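Local coordinates for probable adhesion protein (Pseudomonas aeruginosa PAO1, PDB 6R3Z) that binds a divalent metal ion, nickel in this crystal, and probably delivers ferrous iron to a membrane transporter as a periplasmic solute-binding protein, at residues Gly10-Asn22 with Ile251-Glu263. Sequence-based numbering, arbitrary orientation.
Sequences GITLHPYYSYVSN and ISYGDYSAGKYEE
An aromatic cluster of His14, Tyr17 and Tyr256 ties the start of helix 14-24 to the loop running from the metal ligand His250 into helix 260-277. Tyr256 stacks face to face on the flat imidazole of His14, centroids 4.2 Å apart and planes at 21°. In the ring plane, His14 NE2 donates to Gly254 O at 2.7 Å, above that carbonyl's plane. Tyr17 holds its ring out from the helix, CG trans to the backbone N (chi1 -176°), with Tyr256 CB over the ring face in a CH-pi contact, 3.7 Å from the centroid. Tyr256 OH is anchored on Ile34 O.

One turn along the helix, small Ser18 lets the chains close up: its OG accepts from Tyr261 N (3.1 Å), while Ser257 O and Ala258 O are rival acceptors for its one proton. Beyond it Tyr19 turns an edge to the face of Tyr261, planes at 73°; both hydroxyls bond Ser119 OG, and Tyr261 OH also bonds Phe113 O.

Lys260 lays its aliphatic chain beside His14, CD 3.6 Å from His14 CD2; NZ hydrogen-bonds Tyr253 O and forms a salt bridge with Glu264. Joining N-terminal lobe to returning C-terminal helix fits the two-lobed fold of family 9 solute-binding proteins.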
ATOM      1  N   GLY A  10       2.841  17.596   1.723  1.00 21.99           N
ATOM      2  CA  GLY A  10       3.376  16.511   2.522  1.00 21.34           C
ATOM      3  C   GLY A  10       2.708  15.196   2.187  1.00 23.84           C
ATOM      4  O   GLY A  10       1.524  15.163   1.844  1.00 23.92           O
ATOM      5  N   ILE A  11       3.485  14.110   2.226  1.00 20.63           N
ATOM      6  CA  ILE A  11       3.032  12.738   2.012  1.00 20.41           C
ATOM      7  C   ILE A  11       3.533  11.869   3.161  1.00 23.82           C
ATOM      8  O   ILE A  11       4.508  12.241   3.832  1.00 23.67           O
ATOM      9  CB  ILE A  11       3.378  12.158   0.621  1.00 22.71           C
ATOM     10  CG1 ILE A  11       4.917  12.012   0.412  1.00 23.80           C
ATOM     11  CG2 ILE A  11       2.698  12.960  -0.496  1.00 23.72           C
ATOM     12  CD1 ILE A  11       5.524  10.662   0.966  1.00 23.15           C
ATOM     13  N   THR A  12       2.932  10.681   3.344  1.00 21.72           N
ATOM     14  CA  THR A  12       3.280   9.848   4.498  1.00 23.01           C
ATOM     15  C   THR A  12       3.927   8.509   4.152  1.00 27.49           C
ATOM     16  O   THR A  12       4.769   8.033   4.918  1.00 28.66           O
ATOM     17  CB  THR A  12       2.039   9.634   5.386  1.00 27.97           C
ATOM     18  OG1 THR A  12       1.103   8.833   4.670  1.00 24.94           O
ATOM     19  CG2 THR A  12       1.372  10.949   5.814  1.00 24.71           C
ATOM     20  N   LEU A  13       3.434   7.841   3.105  1.00 23.07           N
ATOM     21  CA  LEU A  13       3.900   6.523   2.672  1.00 21.57           C
ATOM     22  C   LEU A  13       4.350   6.595   1.213  1.00 23.44           C
ATOM     23  O   LEU A  13       3.837   7.423   0.448  1.00 23.44           O
ATOM     24  CB  LEU A  13       2.786   5.463   2.830  1.00 21.59           C
ATOM     25  CG  LEU A  13       2.080   5.400   4.206  1.00 26.21           C
ATOM     26  CD1 LEU A  13       0.804   4.601   4.127  1.00 27.42           C
ATOM     27  CD2 LEU A  13       3.004   4.815   5.298  1.00 28.89           C
ATOM     28  N   HIS A  14       5.288   5.705   0.827  1.00 20.59           N
ATOM     29  CA  HIS A  14       5.849   5.655  -0.530  1.00 21.02           C
ATOM     30  C   HIS A  14       4.801   5.726  -1.649  1.00 23.04           C
ATOM     31  O   HIS A  14       4.986   6.536  -2.561  1.00 22.90           O
ATOM     32  CB  HIS A  14       6.757   4.435  -0.734  1.00 22.18           C
ATOM     33  CG  HIS A  14       8.018   4.492   0.064  1.00 24.02           C
ATOM     34  ND1 HIS A  14       8.018   4.258   1.427  1.00 25.35           N
ATOM     35  CD2 HIS A  14       9.284   4.722  -0.340  1.00 25.01           C
ATOM     36  CE1 HIS A  14       9.283   4.347   1.807  1.00 25.00           C
ATOM     37  NE2 HIS A  14      10.074   4.652   0.786  1.00 25.09           N
ATOM     38  N   PRO A  15       3.694   4.928  -1.610  1.00 20.97           N
ATOM     39  CA  PRO A  15       2.704   4.998  -2.710  1.00 20.39           C
ATOM     40  C   PRO A  15       2.149   6.400  -2.892  1.00 20.76           C
ATOM     41  O   PRO A  15       1.976   6.806  -4.036  1.00 19.99           O
ATOM     42  CB  PRO A  15       1.626   4.003  -2.277  1.00 22.88           C
ATOM     43  CG  PRO A  15       2.377   2.997  -1.451  1.00 26.42           C
ATOM     44  CD  PRO A  15       3.299   3.888  -0.635  1.00 22.46           C
ATOM     45  N   TYR A  16       1.940   7.153  -1.775  1.00 18.97           N
ATOM     46  CA  TYR A  16       1.409   8.522  -1.860  1.00 19.73           C
ATOM     47  C   TYR A  16       2.411   9.479  -2.483  1.00 22.69           C
ATOM     48  O   TYR A  16       1.996  10.358  -3.233  1.00 19.47           O
ATOM     49  CB  TYR A  16       0.851   9.015  -0.520  1.00 20.06           C
ATOM     50  CG  TYR A  16      -0.303   8.142  -0.074  1.00 21.70           C
ATOM     51  CD1 TYR A  16      -1.599   8.372  -0.539  1.00 24.16           C
ATOM     52  CD2 TYR A  16      -0.081   7.011   0.705  1.00 22.39           C
ATOM     53  CE1 TYR A  16      -2.657   7.512  -0.204  1.00 24.02           C
ATOM     54  CE2 TYR A  16      -1.122   6.132   1.028  1.00 23.46           C
ATOM     55  CZ  TYR A  16      -2.410   6.387   0.575  1.00 26.05           C
ATOM     56  OH  TYR A  16      -3.423   5.507   0.894  1.00 25.60           O
ATOM     57  N   TYR A  17       3.721   9.256  -2.254  1.00 21.08           N
ATOM     58  CA  TYR A  17       4.753  10.055  -2.935  1.00 20.90           C
ATOM     59  C   TYR A  17       4.579   9.832  -4.461  1.00 22.77           C
ATOM     60  O   TYR A  17       4.558  10.800  -5.238  1.00 21.93           O
ATOM     61  CB  TYR A  17       6.177   9.629  -2.515  1.00 21.64           C
ATOM     62  CG  TYR A  17       7.228  10.520  -3.146  1.00 21.49           C
ATOM     63  CD1 TYR A  17       7.711  10.262  -4.431  1.00 22.69           C
ATOM     64  CD2 TYR A  17       7.670  11.677  -2.500  1.00 22.48           C
ATOM     65  CE1 TYR A  17       8.635  11.106  -5.040  1.00 25.35           C
ATOM     66  CE2 TYR A  17       8.592  12.538  -3.104  1.00 23.46           C
ATOM     67  CZ  TYR A  17       9.063  12.250  -4.379  1.00 31.20           C
ATOM     68  OH  TYR A  17       9.985  13.059  -4.988  1.00 29.81           O
ATOM     69  N   SER A  18       4.419   8.563  -4.882  1.00 18.90           N
ATOM     70  CA  SER A  18       4.226   8.231  -6.308  1.00 19.35           C
ATOM     71  C   SER A  18       2.960   8.873  -6.884  1.00 22.13           C
ATOM     72  O   SER A  18       3.024   9.497  -7.957  1.00 21.61           O
ATOM     73  CB  SER A  18       4.218   6.718  -6.518  1.00 21.87           C
ATOM     74  OG  SER A  18       5.519   6.166  -6.371  1.00 23.34           O
ATOM     75  N   TYR A  19       1.832   8.802  -6.145  1.00 19.49           N
ATOM     76  CA  TYR A  19       0.581   9.402  -6.615  1.00 19.28           C
ATOM     77  C   TYR A  19       0.771  10.908  -6.801  1.00 21.86           C
ATOM     78  O   TYR A  19       0.512  11.410  -7.881  1.00 21.34           O
ATOM     79  CB  TYR A  19      -0.575   9.212  -5.626  1.00 19.62           C
ATOM     80  CG  TYR A  19      -1.002   7.810  -5.239  1.00 19.38           C
ATOM     81  CD1 TYR A  19      -0.596   6.696  -5.977  1.00 19.47           C
ATOM     82  CD2 TYR A  19      -1.810   7.595  -4.123  1.00 20.88           C
ATOM     83  CE1 TYR A  19      -0.988   5.400  -5.604  1.00 22.72           C
ATOM     84  CE2 TYR A  19      -2.177   6.312  -3.726  1.00 21.35           C
ATOM     85  CZ  TYR A  19      -1.790   5.223  -4.480  1.00 26.67           C
ATOM     86  OH  TYR A  19      -2.185   3.982  -4.031  1.00 24.32           O
ATOM     87  N   VAL A  20       1.198  11.630  -5.732  1.00 19.17           N
ATOM     88  CA  VAL A  20       1.287  13.095  -5.775  1.00 19.42           C
ATOM     89  C   VAL A  20       2.296  13.574  -6.848  1.00 24.07           C
ATOM     90  O   VAL A  20       1.953  14.465  -7.633  1.00 23.58           O
ATOM     91  CB  VAL A  20       1.535  13.688  -4.358  1.00 22.93           C
ATOM     92  CG1 VAL A  20       1.746  15.200  -4.415  1.00 23.40           C
ATOM     93  CG2 VAL A  20       0.354  13.345  -3.422  1.00 21.98           C
ATOM     94  N   SER A  21       3.495  12.954  -6.923  1.00 21.97           N
ATOM     95  CA  SER A  21       4.507  13.329  -7.937  1.00 21.83           C
ATOM     96  C   SER A  21       3.936  13.206  -9.368  1.00 24.05           C
ATOM     97  O   SER A  21       4.138  14.096 -10.191  1.00 24.68           O
ATOM     98  CB  SER A  21       5.749  12.446  -7.807  1.00 25.00           C
ATOM     99  OG  SER A  21       6.355  12.661  -6.546  1.00 37.52           O
ATOM    100  N   ASN A  22       3.203  12.115  -9.648  1.00 20.65           N
ATOM    101  CA  ASN A  22       2.603  11.926 -10.979  1.00 20.97           C
ATOM    102  C   ASN A  22       1.484  12.925 -11.259  1.00 24.20           C
ATOM    103  O   ASN A  22       1.346  13.370 -12.399  1.00 24.42           O
ATOM    104  CB  ASN A  22       2.166  10.492 -11.187  1.00 22.02           C
ATOM    105  CG  ASN A  22       3.336   9.665 -11.657  1.00 30.23           C
ATOM    106  OD1 ASN A  22       3.674   9.676 -12.849  1.00 25.97           O
ATOM    107  ND2 ASN A  22       3.993   8.942 -10.735  1.00 20.56           N
ATOM    108  N   ILE A 251       5.531  -1.843  -0.744  1.00 18.58           N
ATOM    109  CA  ILE A 251       5.963  -0.563  -1.373  1.00 19.01           C
ATOM    110  C   ILE A 251       6.289   0.428  -0.212  1.00 23.94           C
ATOM    111  O   ILE A 251       5.678   1.497  -0.063  1.00 22.34           O
ATOM    112  CB  ILE A 251       4.937  -0.038  -2.422  1.00 23.18           C
ATOM    113  CG1 ILE A 251       4.431  -1.227  -3.332  1.00 24.21           C
ATOM    114  CG2 ILE A 251       5.571   1.130  -3.247  1.00 22.49           C
ATOM    115  CD1 ILE A 251       3.352  -0.899  -4.393  1.00 27.51           C
ATOM    116  N   SER A 252       7.198  -0.010   0.688  1.00 21.43           N
ATOM    117  CA  SER A 252       7.520   0.757   1.890  1.00 21.19           C
ATOM    118  C   SER A 252       9.014   0.822   2.177  1.00 24.68           C
ATOM    119  O   SER A 252       9.388   1.385   3.203  1.00 23.22           O
ATOM    120  CB  SER A 252       6.825   0.110   3.085  1.00 24.58           C
ATOM    121  OG  SER A 252       7.445  -1.135   3.387  1.00 22.63           O
ATOM    122  N   TYR A 253       9.862   0.252   1.302  1.00 22.14           N
ATOM    123  CA  TYR A 253      11.314   0.198   1.537  1.00 24.11           C
ATOM    124  C   TYR A 253      12.129   1.085   0.598  1.00 29.04           C
ATOM    125  O   TYR A 253      11.907   1.046  -0.597  1.00 27.90           O
ATOM    126  CB  TYR A 253      11.782  -1.266   1.372  1.00 26.05           C
ATOM    127  CG  TYR A 253      13.205  -1.502   1.820  1.00 29.98           C
ATOM    128  CD1 TYR A 253      13.502  -1.749   3.156  1.00 33.24           C
ATOM    129  CD2 TYR A 253      14.260  -1.463   0.910  1.00 31.16           C
ATOM    130  CE1 TYR A 253      14.816  -1.946   3.582  1.00 37.42           C
ATOM    131  CE2 TYR A 253      15.579  -1.652   1.325  1.00 32.98           C
ATOM    132  CZ  TYR A 253      15.852  -1.891   2.663  1.00 41.66           C
ATOM    133  OH  TYR A 253      17.142  -2.113   3.090  1.00 43.45           O
ATOM    134  N   GLY A 254      13.133   1.785   1.127  1.00 27.14           N
ATOM    135  CA  GLY A 254      14.054   2.536   0.278  1.00 27.67           C
ATOM    136  C   GLY A 254      13.630   3.934  -0.098  1.00 29.64           C
ATOM    137  O   GLY A 254      12.780   4.510   0.571  1.00 29.23           O
ATOM    138  N   ASP A 255      14.277   4.512  -1.125  1.00 26.84           N
ATOM    139  CA  ASP A 255      14.030   5.882  -1.595  1.00 26.64           C
ATOM    140  C   ASP A 255      12.611   6.130  -2.109  1.00 29.47           C
ATOM    141  O   ASP A 255      11.972   5.228  -2.663  1.00 29.07           O
ATOM    142  CB  ASP A 255      15.015   6.288  -2.710  1.00 28.38           C
ATOM    143  CG  ASP A 255      16.507   6.251  -2.382  1.00 37.63           C
ATOM    144  OD1 ASP A 255      16.857   6.176  -1.176  1.00 37.27           O
ATOM    145  OD2 ASP A 255      17.318   6.291  -3.329  1.00 45.37           O
ATOM    146  N   TYR A 256      12.155   7.383  -1.982  1.00 25.00           N
ATOM    147  CA  TYR A 256      10.884   7.791  -2.563  1.00 24.40           C
ATOM    148  C   TYR A 256      11.172   8.117  -4.029  1.00 26.34           C
ATOM    149  O   TYR A 256      12.239   8.644  -4.348  1.00 25.08           O
ATOM    150  CB  TYR A 256      10.344   9.044  -1.881  1.00 24.73           C
ATOM    151  CG  TYR A 256      10.011   8.822  -0.427  1.00 24.47           C
ATOM    152  CD1 TYR A 256       8.823   8.198  -0.052  1.00 25.48           C
ATOM    153  CD2 TYR A 256      10.883   9.232   0.577  1.00 26.57           C
ATOM    154  CE1 TYR A 256       8.511   7.984   1.289  1.00 25.96           C
ATOM    155  CE2 TYR A 256      10.584   9.023   1.923  1.00 27.40           C
ATOM    156  CZ  TYR A 256       9.382   8.419   2.272  1.00 31.62           C
ATOM    157  OH  TYR A 256       9.037   8.258   3.586  1.00 27.19           O
ATOM    158  N   SER A 257      10.246   7.768  -4.927  1.00 23.56           N
ATOM    159  CA  SER A 257      10.396   8.040  -6.354  1.00 24.61           C
ATOM    160  C   SER A 257       9.033   8.040  -6.993  1.00 26.22           C
ATOM    161  O   SER A 257       8.132   7.318  -6.541  1.00 24.10           O
ATOM    162  CB  SER A 257      11.312   7.019  -7.036  1.00 28.04           C
ATOM    163  OG  SER A 257      10.659   5.812  -7.395  1.00 29.21           O
ATOM    164  N   ALA A 258       8.876   8.843  -8.041  1.00 23.24           N
ATOM    165  CA  ALA A 258       7.611   8.916  -8.770  1.00 23.17           C
ATOM    166  C   ALA A 258       7.207   7.524  -9.325  1.00 24.51           C
ATOM    167  O   ALA A 258       6.055   7.150  -9.174  1.00 22.12           O
ATOM    168  CB  ALA A 258       7.710   9.943  -9.883  1.00 24.77           C
ATOM    169  N   GLY A 259       8.170   6.756  -9.862  1.00 22.39           N
ATOM    170  CA  GLY A 259       7.908   5.448 -10.460  1.00 22.66           C
ATOM    171  C   GLY A 259       7.824   4.241  -9.540  1.00 24.71           C
ATOM    172  O   GLY A 259       7.427   3.170  -9.998  1.00 23.50           O
ATOM    173  N   LYS A 260       8.206   4.383  -8.244  1.00 20.67           N
ATOM    174  CA  LYS A 260       8.215   3.254  -7.307  1.00 20.02           C
ATOM    175  C   LYS A 260       6.903   2.461  -7.309  1.00 23.16           C
ATOM    176  O   LYS A 260       6.931   1.222  -7.409  1.00 23.56           O
ATOM    177  CB  LYS A 260       8.523   3.710  -5.875  1.00 20.23           C
ATOM    178  CG  LYS A 260       8.813   2.512  -4.959  1.00 20.67           C
ATOM    179  CD  LYS A 260       8.993   2.961  -3.512  1.00 26.17           C
ATOM    180  CE  LYS A 260       9.355   1.832  -2.569  1.00 24.91           C
ATOM    181  NZ  LYS A 260      10.632   1.166  -2.963  1.00 26.01           N
ATOM    182  N   TYR A 261       5.774   3.169  -7.166  1.00 20.80           N
ATOM    183  CA  TYR A 261       4.468   2.508  -7.101  1.00 21.44           C
ATOM    184  C   TYR A 261       4.219   1.618  -8.311  1.00 21.59           C
ATOM    185  O   TYR A 261       3.909   0.443  -8.132  1.00 21.26           O
ATOM    186  CB  TYR A 261       3.306   3.496  -6.892  1.00 22.70           C
ATOM    187  CG  TYR A 261       1.997   2.765  -6.719  1.00 23.65           C
ATOM    188  CD1 TYR A 261       1.701   2.105  -5.528  1.00 25.93           C
ATOM    189  CD2 TYR A 261       1.112   2.616  -7.786  1.00 24.35           C
ATOM    190  CE1 TYR A 261       0.534   1.359  -5.384  1.00 26.47           C
ATOM    191  CE2 TYR A 261      -0.069   1.883  -7.651  1.00 24.49           C
ATOM    192  CZ  TYR A 261      -0.351   1.254  -6.445  1.00 29.50           C
ATOM    193  OH  TYR A 261      -1.460   0.441  -6.323  1.00 29.29           O
ATOM    194  N   GLU A 262       4.325   2.165  -9.526  1.00 19.49           N
ATOM    195  CA  GLU A 262       4.028   1.351 -10.706  1.00 20.15           C
ATOM    196  C   GLU A 262       5.032   0.185 -10.914  1.00 24.32           C
ATOM    197  O   GLU A 262       4.603  -0.922 -11.254  1.00 26.33           O
ATOM    198  CB  GLU A 262       3.849   2.208 -11.963  1.00 22.78           C
ATOM    199  CG  GLU A 262       5.060   2.913 -12.507  1.00 29.64           C
ATOM    200  CD  GLU A 262       4.547   4.043 -13.380  1.00 40.49           C
ATOM    201  OE1 GLU A 262       4.183   3.802 -14.556  1.00 34.76           O
ATOM    202  OE2 GLU A 262       4.442   5.167 -12.847  1.00 23.67           O
ATOM    203  N   GLU A 263       6.317   0.398 -10.617  1.00 21.81           N
ATOM    204  CA  GLU A 263       7.357  -0.633 -10.736  1.00 23.06           C
ATOM    205  C   GLU A 263       7.062  -1.828  -9.808  1.00 26.43           C
ATOM    206  O   GLU A 263       7.006  -2.975 -10.270  1.00 25.77           O
ATOM    207  CB  GLU A 263       8.765  -0.053 -10.443  1.00 24.85           C
ATOM    208  CG  GLU A 263       9.278   0.864 -11.543  1.00 34.34           C
ATOM    209  CD  GLU A 263      10.478   1.721 -11.177  1.00 59.35           C
ATOM    210  OE1 GLU A 263      11.352   1.239 -10.422  1.00 53.62           O
ATOM    211  OE2 GLU A 263      10.550   2.874 -11.663  1.00 53.27           O
TER
HETATM  212  O   HOH W   1       6.952  10.107   4.457  1.00 30.42           O
HETATM  213  O   HOH W   2       7.630   6.492  -3.764  1.00 22.89           O
HETATM  214  O   HOH W   3       6.257   7.711 -12.413  1.00 30.16           O